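Local coordinates for protein peptidoglycan D,D-transpeptidase PbpA (Mycobacterium tuberculosis, PDB 3UN7) that probably cross-links the peptidoglycan of the mycobacterial cell wall as a penicillin-binding D,D-transpeptidase and is probably required for the regulation of cell length, at residues 211-216 with 240-245; 391-396 with 418-423; 273-278 with 359-364. All blocks are in the same frame, centred on the assembly; numbering follows the deposited sequence.

Contact 1. Residues 211-216 with 240-245; sequences TEQLTA and EPTVSL
V243 O is gripped twice by the opposing strand: L214 N donates to it over 2.8 Å in an almost straight bond (173°), and Q213 CA adds a C-H contact at 3.4 Å. The return bond, V243 N to L214 O, is just as short, so L214 and V243 form the hydrogen-bonded pair, with Q213–S244 and T215–T242 as non-hydrogen-bonded neighbours. The outcome is a small two-stranded antiparallel ribbon in the transpeptidase domain, extended at one end by L245 N to E212 O (2.9 Å) and at the other by A216 N to P241 O (3.2 Å). On the face that carries L214 and V243, branched apolar chains suit the packing, for L214 also meets A256, Q259 and R263 of helix 254-264. L245, at the start of its helix, runs alongside L214 in one direction, its CB 4.2 Å from L214 CD1. A216, whose CB points toward residues 240-245, brings that methyl to 3.3 Å from E240 O; a small residue fits so close to the carbonyl. S244 ends its strand as the N-cap of helix 245-251: with OG placed between backbone N and carbonyl carbon (chi1 71°), it caps E247 N.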
loop_
_atom_site.group_PDB
_atom_site.type_symbol
_atom_site.label_atom_id
_atom_site.label_comp_id
_atom_site.label_asym_id
_atom_site.label_seq_id
_atom_site.Cartn_x
_atom_site.Cartn_y
_atom_site.Cartn_z
ATOM N N THR A 211 21.758 18.800 9.920
ATOM C CA THR A 211 22.146 20.195 9.828
ATOM C C THR A 211 23.230 20.421 8.792
ATOM O O THR A 211 23.587 21.563 8.538
ATOM C CB THR A 211 22.624 20.788 11.185
ATOM O OG1 THR A 211 24.042 20.995 11.143
ATOM C CG2 THR A 211 22.251 19.890 12.354
ATOM N N GLU A 212 23.746 19.346 8.192
ATOM C CA GLU A 212 24.803 19.500 7.209
ATOM C C GLU A 212 24.262 20.087 5.911
ATOM O O GLU A 212 23.084 19.919 5.576
ATOM C CB GLU A 212 25.538 18.181 6.948
ATOM C CG GLU A 212 24.742 17.167 6.143
ATOM C CD GLU A 212 25.586 16.491 5.091
ATOM O OE1 GLU A 212 26.566 17.120 4.598
ATOM O OE2 GLU A 212 25.266 15.338 4.750
ATOM N N GLN A 213 25.146 20.752 5.178
ATOM C CA GLN A 213 24.745 21.629 4.089
ATOM C C GLN A 213 24.809 20.947 2.728
ATOM O O GLN A 213 25.812 20.325 2.393
ATOM C CB GLN A 213 25.605 22.903 4.113
ATOM C CG GLN A 213 25.436 23.723 5.409
ATOM C CD GLN A 213 24.031 24.277 5.566
ATOM O OE1 GLN A 213 23.334 23.973 6.538
ATOM N NE2 GLN A 213 23.596 25.069 4.589
ATOM N N LEU A 214 23.720 21.058 1.965
ATOM C CA LEU A 214 23.641 20.497 0.613
ATOM C C LEU A 214 23.220 21.567 -0.386
ATOM O O LEU A 214 22.616 22.581 -0.008
ATOM C CB LEU A 214 22.635 19.341 0.563
ATOM C CG LEU A 214 22.815 18.207 1.565
ATOM C CD1 LEU A 214 21.514 17.376 1.673
ATOM C CD2 LEU A 214 23.983 17.354 1.164
ATOM N N THR A 215 23.501 21.319 -1.662
ATOM C CA THR A 215 23.199 22.286 -2.718
ATOM C C THR A 215 21.732 22.720 -2.730
ATOM O O THR A 215 20.823 21.912 -2.515
ATOM C CB THR A 215 23.632 21.804 -4.128
ATOM O OG1 THR A 215 23.311 22.819 -5.083
ATOM C CG2 THR A 215 22.940 20.500 -4.528
ATOM N N ALA A 216 21.532 24.015 -2.951
ATOM C CA ALA A 216 20.210 24.590 -3.105
ATOM C C ALA A 216 19.934 24.866 -4.582
ATOM O O ALA A 216 18.869 25.373 -4.924
ATOM C CB ALA A 216 20.093 25.873 -2.287
ATOM N N GLU A 240 19.716 30.819 -0.391
ATOM C CA GLU A 240 21.107 30.706 0.029
ATOM C C GLU A 240 21.792 29.734 -0.930
ATOM O O GLU A 240 21.104 28.974 -1.611
ATOM C CB GLU A 240 21.199 30.174 1.467
ATOM C CG GLU A 240 20.460 30.999 2.506
ATOM C CD GLU A 240 18.968 30.710 2.491
ATOM O OE1 GLU A 240 18.181 31.664 2.316
ATOM O OE2 GLU A 240 18.591 29.525 2.618
ATOM N N PRO A 241 23.133 29.776 -1.014
ATOM C CA PRO A 241 23.872 28.775 -1.814
ATOM C C PRO A 241 23.571 27.322 -1.418
ATOM O O PRO A 241 23.490 26.450 -2.284
ATOM C CB PRO A 241 25.341 29.108 -1.526
ATOM C CG PRO A 241 25.330 30.571 -1.154
ATOM C CD PRO A 241 24.033 30.786 -0.423
ATOM N N THR A 242 23.412 27.072 -0.119
ATOM C CA THR A 242 23.153 25.719 0.391
ATOM C C THR A 242 21.979 25.714 1.366
ATOM O O THR A 242 21.531 26.775 1.797
ATOM C CB THR A 242 24.401 25.142 1.084
ATOM O OG1 THR A 242 24.741 25.963 2.204
ATOM C CG2 THR A 242 25.598 25.089 0.111
ATOM N N VAL A 243 21.470 24.521 1.693
ATOM C CA VAL A 243 20.464 24.362 2.749
ATOM C C VAL A 243 20.803 23.128 3.579
ATOM O O VAL A 243 21.503 22.233 3.107
ATOM C CB VAL A 243 19.011 24.210 2.206
ATOM C CG1 VAL A 243 18.477 25.547 1.632
ATOM C CG2 VAL A 243 18.921 23.086 1.192
ATOM N N SER A 244 20.303 23.094 4.810
ATOM C CA SER A 244 20.478 21.935 5.672
ATOM C C SER A 244 19.740 20.733 5.087
ATOM O O SER A 244 18.735 20.893 4.394
ATOM C CB SER A 244 19.951 22.236 7.075
ATOM O OG SER A 244 18.529 22.309 7.079
ATOM N N LEU A 245 20.246 19.535 5.373
ATOM C CA LEU A 245 19.550 18.296 5.043
ATOM C C LEU A 245 18.093 18.361 5.522
ATOM O O LEU A 245 17.194 18.022 4.767
ATOM C CB LEU A 245 20.287 17.089 5.652
ATOM C CG LEU A 245 19.912 15.644 5.282
ATOM C CD1 LEU A 245 21.111 14.716 5.494
ATOM C CD2 LEU A 245 18.744 15.175 6.102
#

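Contact 2. Residues 391-396 with 418-423; sequences QIASKT and APAQAP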
loop_
_atom_site.group_PDB
_atom_site.type_symbol
_atom_site.label_atom_id
_atom_site.label_comp_id
_atom_site.label_asym_id
_atom_site.label_seq_id
_atom_site.Cartn_x
_atom_site.Cartn_y
_atom_site.Cartn_z
ATOM N N GLN A 391 -1.105 15.121 15.273
ATOM C CA GLN A 391 0.143 15.404 14.589
ATOM C C GLN A 391 0.441 14.275 13.609
ATOM O O GLN A 391 0.484 13.104 13.989
ATOM C CB GLN A 391 1.276 15.529 15.609
ATOM C CG GLN A 391 2.563 16.065 15.038
ATOM C CD GLN A 391 3.678 16.098 16.065
ATOM O OE1 GLN A 391 3.982 15.088 16.712
ATOM N NE2 GLN A 391 4.303 17.259 16.215
ATOM N N ILE A 392 0.643 14.638 12.350
ATOM C CA ILE A 392 0.861 13.649 11.296
ATOM C C ILE A 392 2.300 13.797 10.820
ATOM O O ILE A 392 2.771 14.922 10.644
ATOM C CB ILE A 392 -0.106 13.873 10.107
ATOM C CG1 ILE A 392 -1.552 13.631 10.529
ATOM C CG2 ILE A 392 0.247 12.970 8.911
ATOM C CD1 ILE A 392 -2.576 13.987 9.446
ATOM N N ALA A 393 2.991 12.669 10.655
ATOM C CA ALA A 393 4.292 12.629 10.018
ATOM C C ALA A 393 4.015 12.130 8.611
ATOM O O ALA A 393 3.326 11.121 8.443
ATOM C CB ALA A 393 5.218 11.650 10.743
ATOM N N SER A 394 4.550 12.809 7.606
ATOM C CA SER A 394 4.251 12.425 6.241
ATOM C C SER A 394 5.380 12.725 5.268
ATOM O O SER A 394 6.345 13.409 5.604
ATOM C CB SER A 394 2.979 13.148 5.778
ATOM O OG SER A 394 3.256 14.520 5.513
ATOM N N LYS A 395 5.235 12.203 4.050
ATOM C CA LYS A 395 6.032 12.632 2.912
ATOM C C LYS A 395 5.120 12.613 1.681
ATOM O O LYS A 395 4.565 11.566 1.347
ATOM C CB LYS A 395 7.237 11.712 2.697
ATOM C CG LYS A 395 8.221 12.223 1.625
ATOM C CD LYS A 395 9.045 13.395 2.167
ATOM C CE LYS A 395 9.943 14.029 1.107
ATOM N NZ LYS A 395 9.157 14.690 0.035
ATOM N N THR A 396 4.963 13.761 1.015
ATOM C CA THR A 396 4.182 13.795 -0.228
ATOM C C THR A 396 5.105 14.033 -1.407
ATOM O O THR A 396 6.050 14.827 -1.325
ATOM C CB THR A 396 2.980 14.806 -0.212
ATOM O OG1 THR A 396 3.293 15.981 -0.956
ATOM C CG2 THR A 396 2.579 15.192 1.171
ATOM N N ALA A 418 0.398 8.470 12.084
ATOM C CA ALA A 418 -0.199 9.350 13.074
ATOM C C ALA A 418 -0.789 8.515 14.214
ATOM O O ALA A 418 -1.091 7.351 14.005
ATOM C CB ALA A 418 -1.304 10.204 12.419
ATOM N N PRO A 419 -0.911 9.091 15.434
ATOM C CA PRO A 419 -0.312 10.357 15.851
ATOM C C PRO A 419 1.190 10.181 15.811
ATOM O O PRO A 419 1.682 9.100 16.149
ATOM C CB PRO A 419 -0.777 10.511 17.309
ATOM C CG PRO A 419 -1.978 9.648 17.425
ATOM C CD PRO A 419 -1.692 8.482 16.526
ATOM N N ALA A 420 1.923 11.204 15.387
ATOM C CA ALA A 420 3.336 11.025 15.099
ATOM C C ALA A 420 4.141 10.523 16.291
ATOM O O ALA A 420 5.136 9.816 16.113
ATOM C CB ALA A 420 3.951 12.318 14.549
ATOM N N GLN A 421 3.716 10.886 17.498
ATOM C CA GLN A 421 4.499 10.574 18.702
ATOM C C GLN A 421 4.187 9.216 19.319
ATOM O O GLN A 421 4.967 8.718 20.140
ATOM C CB GLN A 421 4.361 11.672 19.747
ATOM C CG GLN A 421 5.258 12.853 19.489
ATOM C CD GLN A 421 5.042 13.975 20.467
ATOM O OE1 GLN A 421 4.429 14.986 20.133
ATOM N NE2 GLN A 421 5.553 13.818 21.679
ATOM N N ALA A 422 3.068 8.623 18.910
ATOM C CA ALA A 422 2.663 7.283 19.362
ATOM C C ALA A 422 1.701 6.700 18.321
ATOM O O ALA A 422 0.509 6.647 18.555
ATOM C CB ALA A 422 2.001 7.372 20.731
ATOM N N PRO A 423 2.227 6.326 17.135
ATOM C CA PRO A 423 1.402 6.013 15.959
ATOM C C PRO A 423 0.447 4.824 16.087
ATOM O O PRO A 423 0.778 3.812 16.715
ATOM C CB PRO A 423 2.438 5.755 14.861
ATOM C CG PRO A 423 3.694 6.443 15.351
ATOM C CD PRO A 423 3.667 6.254 16.825
#
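Q391 stretches its side chain across the methyl of A420, and this crossing sets the layout of the contact. Its CG stands anti to the backbone N (chi1 -170°) and CD continues the extended chain; CG, CD and OE1 all lie near CB of A420, OE1 nearest at 3.5 Å. An alanine suits this place because its methyl is small enough to fit between Q391 OE1 and Q391 O, both close to CB. Farther out, the chains of Q391 and Q421 cross obliquely, their amide planes 48° apart. Both OE1 atoms meet at 3.5 Å, both being carbonyl oxygens, so this approach is a touch and not a bond.

At the backbone, the carbonyl oxygen of Q391 takes the hydrogen bond from A420 N at 2.8 Å, bent to 141°, and also a C-H contact from P419 CA. P419, preceded by a cis peptide, opens a type I turn running to A422, which reverses the chain between strands 411-418 and 425-431. Two methyl contacts complete the join: A418 CB rests 3.9 Å from I392 CG1, and A393 CB meets A420 CB at 4.1 Å. V375 of helix 364-379 packs against both Q391 and A420, while I454 of helix 446-458 touches I392 and A418. Residues 391-396 lead into edge strand 393-399, where K395 and T396 begin the KTG motif of penicillin-binding proteins, with K395 NZ hydrogen-bonded to S252 OG.

Chemically, the contact rests on a single cross-segment hydrogen bond between backbone atoms, backed by small methyl contacts; the glutamines lie at its more exposed side, adding van der Waals contact while leaving the polar link to the main chain.

Contact 3. Residues 273-278 with 359-364; sequences ARAFGL and RRAVSP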
loop_
_atom_site.group_PDB
_atom_site.type_symbol
_atom_site.label_atom_id
_atom_site.label_comp_id
_atom_site.label_asym_id
_atom_site.label_seq_id
_atom_site.Cartn_x
_atom_site.Cartn_y
_atom_site.Cartn_z
ATOM N N ALA A 273 17.546 0.179 1.275
ATOM C CA ALA A 273 16.382 -0.324 0.535
ATOM C C ALA A 273 16.025 -1.740 0.999
ATOM O O ALA A 273 14.873 -2.029 1.275
ATOM C CB ALA A 273 16.660 -0.299 -0.973
ATOM N N ARG A 274 17.032 -2.607 1.098
ATOM C CA ARG A 274 16.847 -3.982 1.562
ATOM C C ARG A 274 16.361 -4.035 3.015
ATOM O O ARG A 274 15.454 -4.806 3.348
ATOM C CB ARG A 274 18.145 -4.779 1.411
ATOM C CG ARG A 274 17.946 -6.285 1.348
ATOM C CD ARG A 274 17.691 -6.761 -0.091
ATOM N NE ARG A 274 18.917 -6.862 -0.903
ATOM C CZ ARG A 274 19.397 -5.898 -1.691
ATOM N NH1 ARG A 274 18.783 -4.717 -1.792
ATOM N NH2 ARG A 274 20.506 -6.109 -2.379
ATOM N N ALA A 275 16.955 -3.205 3.868
ATOM C CA ALA A 275 16.556 -3.131 5.273
ATOM C C ALA A 275 15.065 -2.783 5.398
ATOM O O ALA A 275 14.399 -3.192 6.345
ATOM C CB ALA A 275 17.406 -2.109 6.010
ATOM N N PHE A 276 14.558 -2.028 4.425
ATOM C CA PHE A 276 13.168 -1.606 4.419
ATOM C C PHE A 276 12.283 -2.500 3.572
ATOM O O PHE A 276 11.159 -2.119 3.246
ATOM C CB PHE A 276 13.047 -0.163 3.945
ATOM C CG PHE A 276 13.176 0.841 5.040
ATOM C CD1 PHE A 276 12.082 1.142 5.856
ATOM C CD2 PHE A 276 14.381 1.485 5.266
ATOM C CE1 PHE A 276 12.192 2.107 6.876
ATOM C CE2 PHE A 276 14.508 2.454 6.288
ATOM C CZ PHE A 276 13.415 2.753 7.093
ATOM N N GLY A 277 12.799 -3.673 3.208
ATOM C CA GLY A 277 12.013 -4.710 2.556
ATOM C C GLY A 277 12.050 -4.770 1.042
ATOM O O GLY A 277 11.384 -5.614 0.444
ATOM N N LEU A 278 12.797 -3.877 0.399
ATOM C CA LEU A 278 12.933 -3.955 -1.051
ATOM C C LEU A 278 13.903 -5.076 -1.407
ATOM O O LEU A 278 14.796 -5.397 -0.620
ATOM C CB LEU A 278 13.426 -2.631 -1.628
ATOM C CG LEU A 278 12.388 -1.537 -1.911
ATOM C CD1 LEU A 278 11.606 -1.155 -0.655
ATOM C CD2 LEU A 278 13.109 -0.330 -2.500
ATOM N N ARG A 359 11.924 -7.598 10.987
ATOM C CA ARG A 359 13.259 -7.037 10.784
ATOM C C ARG A 359 13.384 -5.661 11.435
ATOM O O ARG A 359 12.416 -4.903 11.473
ATOM C CB ARG A 359 13.513 -6.923 9.278
ATOM C CG ARG A 359 14.883 -6.413 8.886
ATOM C CD ARG A 359 14.956 -6.232 7.376
ATOM N NE ARG A 359 16.246 -6.660 6.811
ATOM C CZ ARG A 359 17.445 -6.151 7.117
ATOM N NH1 ARG A 359 17.589 -5.175 8.024
ATOM N NH2 ARG A 359 18.521 -6.634 6.510
ATOM N N ARG A 360 14.561 -5.341 11.967
ATOM C CA ARG A 360 14.865 -3.958 12.298
ATOM C C ARG A 360 15.522 -3.298 11.087
ATOM O O ARG A 360 16.605 -3.712 10.651
ATOM C CB ARG A 360 15.765 -3.825 13.534
ATOM C CG ARG A 360 16.146 -2.372 13.807
ATOM C CD ARG A 360 16.853 -2.143 15.141
ATOM N NE ARG A 360 15.932 -2.096 16.280
ATOM C CZ ARG A 360 15.090 -1.095 16.554
ATOM N NH1 ARG A 360 14.318 -1.176 17.631
ATOM N NH2 ARG A 360 15.011 -0.016 15.770
ATOM N N ALA A 361 14.858 -2.274 10.549
ATOM C CA ALA A 361 15.350 -1.583 9.364
ATOM C C ALA A 361 16.377 -0.526 9.734
ATOM O O ALA A 361 17.346 -0.297 9.010
ATOM C CB ALA A 361 14.194 -0.938 8.623
ATOM N N VAL A 362 16.155 0.109 10.875
ATOM C CA VAL A 362 16.858 1.329 11.221
ATOM C C VAL A 362 16.836 1.437 12.750
ATOM O O VAL A 362 15.920 0.919 13.396
ATOM C CB VAL A 362 16.143 2.514 10.485
ATOM C CG1 VAL A 362 15.185 3.292 11.396
ATOM C CG2 VAL A 362 17.123 3.372 9.780
ATOM N N SER A 363 17.858 2.073 13.332
ATOM C CA SER A 363 17.961 2.215 14.782
ATOM C C SER A 363 16.809 3.088 15.295
ATOM O O SER A 363 16.197 3.815 14.505
ATOM C CB SER A 363 19.297 2.859 15.139
ATOM O OG SER A 363 19.330 4.197 14.684
ATOM N N PRO A 364 16.492 3.017 16.604
ATOM C CA PRO A 364 15.442 3.892 17.136
ATOM C C PRO A 364 15.764 5.374 16.958
ATOM O O PRO A 364 14.857 6.192 16.769
ATOM C CB PRO A 364 15.409 3.534 18.626
ATOM C CG PRO A 364 15.932 2.127 18.680
ATOM C CD PRO A 364 17.037 2.135 17.651
#
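A Schellman motif ends helix 266-275, and the end of strand 357-360 and the loop after it pack against it; R359 and A361 meet A275 and F276. In the motif, L278 N reaches back to A273 O and G277 N to R274 O; G277, at phi 95°, takes up a backbone shape that a CB would jam against the preceding carbonyl. Just before it, F276 offers a ring face to A361: the alanine CB sits 3.9 Å from the ring centroid and only 2° off the normal, a CH-pi contact with nearly equal distances to all six carbons. The same CB lies 3.2 Å from A275 O; alanine, with nothing beyond CB, suits this close position. R359 comes to the same helix end, with CD 3.3 Å from A275 O, and lays one guanidinium face over A275 CA, offset toward the rim. Its positive charge near the helix C-terminus would be expected to be favourable electrostatically; NH1 also makes a weak hydrogen bond to R360 O. The F276 ring is further packed by I323 and T326 of helix 317-328 and by I198 and A201 of helix 196-205, while R359 bonds through its backbone to T333 of strand 332-334.

All three contacts belong to the transpeptidase domain; along the chain they come in the order 1, 3, 2, without overlap. Their centres lie about 25 Å apart (1 and 2), about 27 Å (1 and 3) and about 19 Å (2 and 3), and none touches another. Contact 1 is a peripheral ribbon beside helices 245-251 and 254-264; contact 2 joins the edge strand of the five-stranded sheet to a turn between its strands; contact 3 packs a helix end against strand 357-360, which pairs with 332-334. Helix 364-379 starts at the end of contact 3 and packs on contact 2. Contacts 1 and 2 are fairly local closures, whereas contact 3 spans 80 residues; the domain's acyl-ester serine is probably S193.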